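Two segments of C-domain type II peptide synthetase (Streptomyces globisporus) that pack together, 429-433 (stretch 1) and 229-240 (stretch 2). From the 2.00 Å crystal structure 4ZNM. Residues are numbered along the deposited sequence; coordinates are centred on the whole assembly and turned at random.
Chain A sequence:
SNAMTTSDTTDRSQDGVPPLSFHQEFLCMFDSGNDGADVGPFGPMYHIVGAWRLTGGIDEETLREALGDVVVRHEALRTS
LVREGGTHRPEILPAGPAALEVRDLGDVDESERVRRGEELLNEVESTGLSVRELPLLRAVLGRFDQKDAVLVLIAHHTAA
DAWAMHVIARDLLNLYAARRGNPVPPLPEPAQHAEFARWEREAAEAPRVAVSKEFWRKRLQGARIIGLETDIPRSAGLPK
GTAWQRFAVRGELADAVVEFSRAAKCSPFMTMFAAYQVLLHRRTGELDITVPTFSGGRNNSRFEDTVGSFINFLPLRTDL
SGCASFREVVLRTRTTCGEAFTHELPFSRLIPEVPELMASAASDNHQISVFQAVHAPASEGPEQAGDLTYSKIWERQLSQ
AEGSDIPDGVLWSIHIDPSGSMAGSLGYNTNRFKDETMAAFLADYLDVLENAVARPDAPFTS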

ATOM      1  N   ASN A 429       9.569  -6.747   9.503  1.00 19.14           N
ATOM      2  CA  ASN A 429       9.866  -8.176   9.432  1.00 20.11           C
ATOM      3  C   ASN A 429      10.277  -8.669  10.818  1.00 20.98           C
ATOM      4  O   ASN A 429      11.229  -8.158  11.412  1.00 21.96           O
ATOM      5  CB  ASN A 429      10.971  -8.475   8.445  1.00 21.91           C
ATOM      6  CG  ASN A 429      10.692  -7.991   7.017  1.00 20.01           C
ATOM      7  OD1 ASN A 429      11.614  -7.581   6.310  1.00 22.61           O
ATOM      8  ND2 ASN A 429       9.461  -8.091   6.579  1.00 20.91           N
ATOM      9  N   THR A 430       9.562  -9.665  11.319  1.00 24.03           N
ATOM     10  CA  THR A 430       9.778 -10.173  12.671  1.00 23.00           C
ATOM     11  C   THR A 430      11.069 -10.972  12.785  1.00 29.17           C
ATOM     12  O   THR A 430      11.569 -11.211  13.891  1.00 24.35           O
ATOM     13  CB  THR A 430       8.580 -11.039  13.107  1.00 26.47           C
ATOM     14  OG1 THR A 430       8.268 -11.977  12.079  1.00 27.17           O
ATOM     15  CG2 THR A 430       7.376 -10.181  13.308  1.00 27.12           C
ATOM     16  N   ASN A 431      11.643 -11.356  11.650  1.00 25.29           N
ATOM     17  CA  ASN A 431      12.992 -11.929  11.646  1.00 29.39           C
ATOM     18  C   ASN A 431      14.100 -10.857  11.799  1.00 31.42           C
ATOM     19  O   ASN A 431      15.281 -11.184  11.826  1.00 27.59           O
ATOM     20  CB  ASN A 431      13.229 -12.726  10.366  1.00 22.56           C
ATOM     21  CG  ASN A 431      12.827 -11.967   9.133  1.00 27.04           C
ATOM     22  OD1 ASN A 431      11.705 -11.505   9.034  1.00 27.01           O
ATOM     23  ND2 ASN A 431      13.734 -11.845   8.180  1.00 29.41           N
ATOM     24  N   ARG A 432      13.726  -9.588  11.927  1.00 22.39           N
ATOM     25  CA  ARG A 432      14.709  -8.514  12.001  1.00 22.46           C
ATOM     26  C   ARG A 432      14.411  -7.562  13.144  1.00 22.44           C
ATOM     27  O   ARG A 432      15.318  -6.998  13.719  1.00 26.90           O
ATOM     28  CB  ARG A 432      14.738  -7.728  10.683  1.00 21.80           C
ATOM     29  CG  ARG A 432      15.198  -8.541   9.456  1.00 25.12           C
ATOM     30  CD  ARG A 432      16.642  -9.101   9.563  1.00 23.90           C
ATOM     31  NE  ARG A 432      17.675  -8.080   9.607  1.00 24.20           N
ATOM     32  CZ  ARG A 432      18.200  -7.501   8.536  1.00 22.95           C
ATOM     33  NH1 ARG A 432      17.771  -7.825   7.326  1.00 27.90           N
ATOM     34  NH2 ARG A 432      19.146  -6.574   8.684  1.00 30.85           N
ATOM     35  N   PHE A 433      13.133  -7.363  13.463  1.00 21.89           N
ATOM     36  CA  PHE A 433      12.772  -6.437  14.531  1.00 21.70           C
ATOM     37  C   PHE A 433      11.893  -7.078  15.560  1.00 24.83           C
ATOM     38  O   PHE A 433      10.965  -7.809  15.222  1.00 22.44           O
ATOM     39  CB  PHE A 433      12.042  -5.205  13.972  1.00 23.19           C
ATOM     40  CG  PHE A 433      12.955  -4.186  13.352  1.00 23.68           C
ATOM     41  CD1 PHE A 433      13.723  -3.351  14.160  1.00 22.36           C
ATOM     42  CD2 PHE A 433      13.043  -4.054  11.972  1.00 20.33           C
ATOM     43  CE1 PHE A 433      14.564  -2.389  13.598  1.00 26.99           C
ATOM     44  CE2 PHE A 433      13.868  -3.109  11.391  1.00 27.40           C
ATOM     45  CZ  PHE A 433      14.627  -2.256  12.206  1.00 21.72           C
TER
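Stretch 2 229-240: ETDIPRSAGLPK

Stretch 2 wraps around the turn formed by stretch 1. It is mostly loop, with one 3-10 segment at 234-236. Residues 430-433 are loop; Asn-429 O accepts from both Arg-432 N and Phe-433 N, each at 2.9 Å, which closes the turn. The register runs antiparallel in sequence order: Asp-231 lies by Phe-433 (CA to CA 5.1 Å), Ile-232 by Arg-432 (CA to CA 4.5 Å), and Leu-238 by Asn-431 (CA to CA 5.1 Å). Residues 235-237 make no contact. The two stretches together bury 683 Å².

Arg-432 is the centre of the contact. Arg-432 O accepts two backbone hydrogen bonds: from Ile-232 N at 2.9 Å, and a weak one from Asp-231 N at 2.9 Å. Its CA-to-CB bond points away overall, though CB itself touches stretch 2, and three successive m rotamers (chi1 to chi3) bring the guanidinium nearer. Arg-432 NE donates to Ile-232 O at 2.8 Å, and Arg-432 NH2 donates to Thr-230 OG1 at 3.2 Å. Both acceptors lie at the edge of the guanidinium, near its plane, where its N-H groups point. NH2 also bonds elsewhere in the structure.

Arg-234 N lies over one face of this guanidinium, 3.4 Å from Arg-432 NE. Both are donors, so no hydrogen bond forms. The two like-charged side chains also come close, with Arg-432 NH1 3.5 Å from Arg-234 NH2. Water 2 accepts from both, at 3.0 Å from Arg-432 NH1 and, weakly, at 2.5 Å from Arg-234 NH2.

Waters bridge several other polar groups of the two stretches. Water 1 donates to Asn-431 O at 2.9 Å and to Pro-233 O at 2.9 Å, and accepts from Leu-238 N at 3.2 Å. Water 3 accepts from Asn-431 ND2 at 2.9 Å and donates to Leu-238 O at 3.1 Å. Water 4 donates to Pro-239 O at 2.7 Å and lies 2.8 Å from Thr-430 OG1. Pro-233 O also accepts from Ala-236 N at 3.0 Å.

The remaining contacts are mainly packing. Asn-431 CB sits 3.3 Å from Pro-239 O and 3.7 Å from Leu-238 CB. Lys-240 CE reaches within 3.4 Å of Asn-429 ND2, while Lys-240 NZ is satisfied elsewhere in the structure. The Phe-433 ring has Thr-230 CB over one face and Asp-231 OD2 at its edge. Phe-433 CE1 approaches Glu-229 O to 3.1 Å, and Phe-433 CE2 lies 3.5 Å from Thr-230 CG2.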

ATOM      1  N   GLU A 229      18.641   0.491  12.014  1.00 28.56           N
ATOM      2  CA  GLU A 229      19.410  -0.603  12.577  1.00 36.21           C
ATOM      3  C   GLU A 229      18.432  -1.637  13.083  1.00 30.13           C
ATOM      4  O   GLU A 229      17.513  -1.310  13.846  1.00 26.48           O
ATOM      5  CB  GLU A 229      20.330  -0.132  13.709  1.00 39.81           C
ATOM      6  CG  GLU A 229      21.270  -1.213  14.212  1.00 60.29           C
ATOM      7  CD  GLU A 229      22.174  -0.721  15.327  1.00 73.02           C
ATOM      8  OE1 GLU A 229      21.950   0.405  15.824  1.00 61.89           O
ATOM      9  OE2 GLU A 229      23.104  -1.463  15.704  1.00 88.51           O
ATOM     10  N   THR A 230      18.646  -2.886  12.680  1.00 31.34           N
ATOM     11  CA  THR A 230      17.759  -3.962  13.071  1.00 29.11           C
ATOM     12  C   THR A 230      18.179  -4.569  14.392  1.00 28.11           C
ATOM     13  O   THR A 230      19.320  -4.430  14.806  1.00 28.54           O
ATOM     14  CB  THR A 230      17.725  -5.046  12.020  1.00 25.20           C
ATOM     15  OG1 THR A 230      19.063  -5.445  11.688  1.00 28.68           O
ATOM     16  CG2 THR A 230      17.024  -4.537  10.765  1.00 28.20           C
ATOM     17  N   ASP A 231      17.234  -5.239  15.046  1.00 28.43           N
ATOM     18  CA  ASP A 231      17.498  -5.938  16.305  1.00 27.69           C
ATOM     19  C   ASP A 231      18.144  -7.280  16.060  1.00 30.54           C
ATOM     20  O   ASP A 231      18.892  -7.750  16.894  1.00 31.20           O
ATOM     21  CB  ASP A 231      16.217  -6.172  17.101  1.00 32.67           C
ATOM     22  CG  ASP A 231      15.547  -4.885  17.537  1.00 33.40           C
ATOM     23  OD1 ASP A 231      16.283  -3.936  17.862  1.00 36.03           O
ATOM     24  OD2 ASP A 231      14.278  -4.840  17.572  1.00 30.03           O
ATOM     25  N   ILE A 232      17.825  -7.898  14.925  1.00 27.20           N
ATOM     26  CA  ILE A 232      18.307  -9.223  14.607  1.00 25.34           C
ATOM     27  C   ILE A 232      18.950  -9.135  13.227  1.00 26.84           C
ATOM     28  O   ILE A 232      18.318  -8.632  12.263  1.00 24.25           O
ATOM     29  CB  ILE A 232      17.168 -10.277  14.634  1.00 27.17           C
ATOM     30  CG1 ILE A 232      16.428 -10.262  15.985  1.00 28.13           C
ATOM     31  CG2 ILE A 232      17.744 -11.652  14.365  1.00 28.23           C
ATOM     32  CD1 ILE A 232      15.018 -10.868  15.927  1.00 31.02           C
ATOM     33  N   PRO A 233      20.198  -9.615  13.108  1.00 31.41           N
ATOM     34  CA  PRO A 233      20.854  -9.509  11.805  1.00 29.79           C
ATOM     35  C   PRO A 233      20.310 -10.453  10.761  1.00 31.33           C
ATOM     36  O   PRO A 233      19.769 -11.520  11.040  1.00 34.32           O
ATOM     37  CB  PRO A 233      22.311  -9.854  12.109  1.00 31.09           C
ATOM     38  CG  PRO A 233      22.266 -10.709  13.309  1.00 34.64           C
ATOM     39  CD  PRO A 233      21.100 -10.165  14.130  1.00 27.53           C
ATOM     40  N   ARG A 234      20.461 -10.007   9.530  1.00 28.71           N
ATOM     41  CA  ARG A 234      20.142 -10.777   8.361  1.00 30.48           C
ATOM     42  C   ARG A 234      20.749 -12.177   8.464  1.00 31.65           C
ATOM     43  O   ARG A 234      20.065 -13.167   8.231  1.00 32.17           O
ATOM     44  CB  ARG A 234      20.657 -10.002   7.130  1.00 35.02           C
ATOM     45  CG  ARG A 234      20.105 -10.485   5.812  1.00 34.79           C
ATOM     46  CD  ARG A 234      20.681  -9.630   4.629  1.00 33.49           C
ATOM     47  NE  ARG A 234      19.916  -9.909   3.428  1.00 40.61           N
ATOM     48  CZ  ARG A 234      18.791  -9.283   3.104  1.00 45.34           C
ATOM     49  NH1 ARG A 234      18.140  -9.630   2.000  1.00 51.38           N
ATOM     50  NH2 ARG A 234      18.320  -8.306   3.876  1.00 51.54           N
ATOM     51  N   SER A 235      22.022 -12.253   8.854  1.00 35.76           N
ATOM     52  CA  SER A 235      22.741 -13.539   8.933  1.00 33.42           C
ATOM     53  C   SER A 235      22.197 -14.522   9.994  1.00 34.10           C
ATOM     54  O   SER A 235      22.522 -15.695   9.964  1.00 31.55           O
ATOM     55  CB  SER A 235      24.245 -13.299   9.198  1.00 34.82           C
ATOM     56  OG  SER A 235      24.449 -12.543  10.392  1.00 39.41           O
ATOM     57  N   ALA A 236      21.355 -14.074  10.918  1.00 29.31           N
ATOM     58  CA  ALA A 236      20.798 -15.020  11.879  1.00 35.67           C
ATOM     59  C   ALA A 236      19.846 -15.979  11.154  1.00 35.93           C
ATOM     60  O   ALA A 236      19.542 -17.055  11.652  1.00 39.16           O
ATOM     61  CB  ALA A 236      20.079 -14.295  13.001  1.00 36.60           C
ATOM     62  N   GLY A 237      19.369 -15.587   9.977  1.00 36.26           N
ATOM     63  CA  GLY A 237      18.536 -16.490   9.190  1.00 42.20           C
ATOM     64  C   GLY A 237      17.226 -16.958   9.817  1.00 37.16           C
ATOM     65  O   GLY A 237      16.765 -18.073   9.543  1.00 39.80           O
ATOM     66  N   LEU A 238      16.607 -16.117  10.647  1.00 33.39           N
ATOM     67  CA  LEU A 238      15.297 -16.458  11.198  1.00 34.99           C
ATOM     68  C   LEU A 238      14.273 -16.530  10.073  1.00 30.61           C
ATOM     69  O   LEU A 238      14.421 -15.866   9.053  1.00 28.12           O
ATOM     70  CB  LEU A 238      14.844 -15.439  12.256  1.00 33.27           C
ATOM     71  CG  LEU A 238      15.711 -15.303  13.515  1.00 44.62           C
ATOM     72  CD1 LEU A 238      14.943 -14.596  14.615  1.00 44.65           C
ATOM     73  CD2 LEU A 238      16.224 -16.636  14.009  1.00 57.30           C
ATOM     74  N   PRO A 239      13.219 -17.333  10.269  1.00 32.93           N
ATOM     75  CA  PRO A 239      12.141 -17.429   9.276  1.00 32.20           C
ATOM     76  C   PRO A 239      11.458 -16.092   8.997  1.00 29.53           C
ATOM     77  O   PRO A 239      11.197 -15.310   9.904  1.00 27.44           O
ATOM     78  CB  PRO A 239      11.163 -18.418   9.924  1.00 36.78           C
ATOM     79  CG  PRO A 239      11.478 -18.388  11.384  1.00 36.88           C
ATOM     80  CD  PRO A 239      12.958 -18.178  11.446  1.00 34.96           C
ATOM     81  N   LYS A 240      11.169 -15.852   7.726  1.00 24.39           N
ATOM     82  CA  LYS A 240      10.489 -14.658   7.283  1.00 22.46           C
ATOM     83  C   LYS A 240       9.085 -14.517   7.882  1.00 27.78           C
ATOM     84  O   LYS A 240       8.264 -15.436   7.833  1.00 26.24           O
ATOM     85  CB  LYS A 240      10.387 -14.679   5.768  1.00 25.82           C
ATOM     86  CG  LYS A 240       9.763 -13.437   5.133  1.00 28.04           C
ATOM     87  CD  LYS A 240      10.647 -12.201   5.327  1.00 26.14           C
ATOM     88  CE  LYS A 240       9.932 -10.917   4.841  1.00 26.78           C
ATOM     89  NZ  LYS A 240       9.710 -10.931   3.376  1.00 29.55           N
TER
HETATM   90  O   HOH W   1      17.299 -12.995  10.896  1.00 27.60           O
HETATM   91  O   HOH W   2      19.009  -6.262   5.142  1.00 31.97           O
HETATM   92  O   HOH W   3      16.145 -13.388   8.360  1.00 36.47           O
HETATM   93  O   HOH W   4       9.666 -14.345  11.943  1.00 37.26           O